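Local structure of cupin 2 conserved barrel domain protein (Desulfovibrio desulfuricans subsp. desulfuricans str. G20, 2Q30) at residues L26-E29 / K34-S37. The protein is of unknown function but has the double-stranded beta-helix fold of a small RmlC-like cupin. Residues are numbered along the deposited sequence; the frame is centred on the assembly and turned at random. Where two conformers were deposited one is given.
Sequences LVHE and KIVS
Ile35 O is gripped by two successive amides of the facing strand: Val27 N at 2.8 Å and His28 N at 3.0 Å, the second bond the straighter, with 167° at its hydrogen. In return, Ile35 N gives a nearly linear bond to His28 O at 2.7 Å. The extra residue is absorbed at Val27, whose helix-like psi of -50° turns its side chain toward the other strand. Short and branched, this valine sets CB beside Ile35 CG2 at an ordinary packing distance of 3.9 Å; both residues also pack on Leu103 of strand 100-107. His28 and Ile35 share a face, where His28 CB meets Ile35 CD1, while the imidazole reaches the second subunit, its NE2 making a weak hydrogen bond with Glu56 there. The opposite face carries Leu26, Val36, Glu29 and Lys34. Leu26 CD1 meets Val36 CG1 in one conformer of that valine, their exact closeness doubtful. Extended throughout, Lys34 runs its methylenes past Leu26 CD1 and the Glu29 carboxylate; NZ stays 4.5 Å from Glu29 OE2, too far for a salt bridge. Val27 and His28, both opposite Ile35, form a classic beta bulge in the hairpin 23-29/34-40, whose first strand is outermost within this chain in the larger cupin sheet.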
loop_
_atom_site.group_PDB
_atom_site.type_symbol
_atom_site.label_atom_id
_atom_site.label_comp_id
_atom_site.label_asym_id
_atom_site.label_seq_id
_atom_site.Cartn_x
_atom_site.Cartn_y
_atom_site.Cartn_z
ATOM N N LEU A 26 -9.705 7.896 6.887
ATOM C CA LEU A 26 -9.471 8.355 5.530
ATOM C C LEU A 26 -8.066 8.904 5.465
ATOM O O LEU A 26 -7.712 9.757 6.264
ATOM C CB LEU A 26 -10.447 9.465 5.146
ATOM C CG LEU A 26 -10.368 9.979 3.700
ATOM C CD1 LEU A 26 -10.593 8.832 2.681
ATOM C CD2 LEU A 26 -11.401 11.065 3.538
ATOM N N VAL A 27 -7.272 8.392 4.534
ATOM C CA VAL A 27 -5.891 8.835 4.358
ATOM C C VAL A 27 -5.885 9.862 3.247
ATOM O O VAL A 27 -5.325 10.938 3.398
ATOM C CB VAL A 27 -4.945 7.638 4.100
ATOM C CG1 VAL A 27 -3.497 8.077 3.767
ATOM C CG2 VAL A 27 -4.982 6.689 5.328
ATOM N N HIS A 28 -6.511 9.523 2.133
ATOM C CA HIS A 28 -6.536 10.397 0.969
ATOM C C HIS A 28 -7.761 10.100 0.106
ATOM O O HIS A 28 -8.239 8.948 0.042
ATOM C CB HIS A 28 -5.247 10.162 0.172
ATOM C CG HIS A 28 -5.102 11.011 -1.043
ATOM N ND1 HIS A 28 -4.637 12.308 -0.992
ATOM C CD2 HIS A 28 -5.334 10.742 -2.345
ATOM C CE1 HIS A 28 -4.588 12.804 -2.214
ATOM N NE2 HIS A 28 -5.012 11.877 -3.053
ATOM N N GLU A 29 -8.286 11.148 -0.518
ATOM C CA GLU A 29 -9.320 10.967 -1.500
ATOM C C GLU A 29 -9.191 12.042 -2.588
ATOM O O GLU A 29 -9.096 13.225 -2.291
ATOM C CB GLU A 29 -10.698 10.965 -0.846
ATOM C CG GLU A 29 -11.780 10.588 -1.830
ATOM C CD GLU A 29 -13.150 10.363 -1.211
ATOM O OE1 GLU A 29 -13.367 10.721 -0.018
ATOM O OE2 GLU A 29 -14.017 9.847 -1.965
ATOM N N LYS A 34 -9.017 6.544 -3.674
ATOM C CA LYS A 34 -9.375 6.727 -2.276
ATOM C C LYS A 34 -8.468 5.780 -1.521
ATOM O O LYS A 34 -8.300 4.631 -1.937
ATOM C CB LYS A 34 -10.846 6.398 -2.016
ATOM C CG LYS A 34 -11.274 6.582 -0.559
ATOM C CD LYS A 34 -12.783 6.398 -0.448
ATOM C CE LYS A 34 -13.306 6.646 0.925
ATOM N NZ LYS A 34 -14.803 6.513 0.949
ATOM N N ILE A 35 -7.848 6.288 -0.468
ATOM C CA ILE A 35 -6.924 5.553 0.349
ATOM C C ILE A 35 -7.466 5.639 1.770
ATOM O O ILE A 35 -7.627 6.750 2.307
ATOM C CB ILE A 35 -5.498 6.131 0.265
ATOM C CG1 ILE A 35 -5.032 6.253 -1.182
ATOM C CG2 ILE A 35 -4.530 5.251 1.049
ATOM C CD1 ILE A 35 -3.594 6.867 -1.357
ATOM N N VAL A 36 -7.739 4.477 2.368
ATOM C CA VAL A 36 -8.259 4.388 3.729
ATOM C C VAL A 36 -7.577 3.269 4.502
ATOM O O VAL A 36 -7.221 2.224 3.930
ATOM C CB VAL A 36 -9.796 4.150 3.726
ATOM C CG1 VAL A 36 -10.513 5.411 3.317
ATOM C CG2 VAL A 36 -10.172 2.971 2.815
ATOM N N SER A 37 -7.387 3.497 5.795
ATOM C CA SER A 37 -6.770 2.529 6.665
ATOM C C SER A 37 -7.840 1.932 7.556
ATOM O O SER A 37 -8.878 2.563 7.804
ATOM C CB SER A 37 -5.652 3.130 7.506
ATOM O OG SER A 37 -6.122 4.069 8.429
#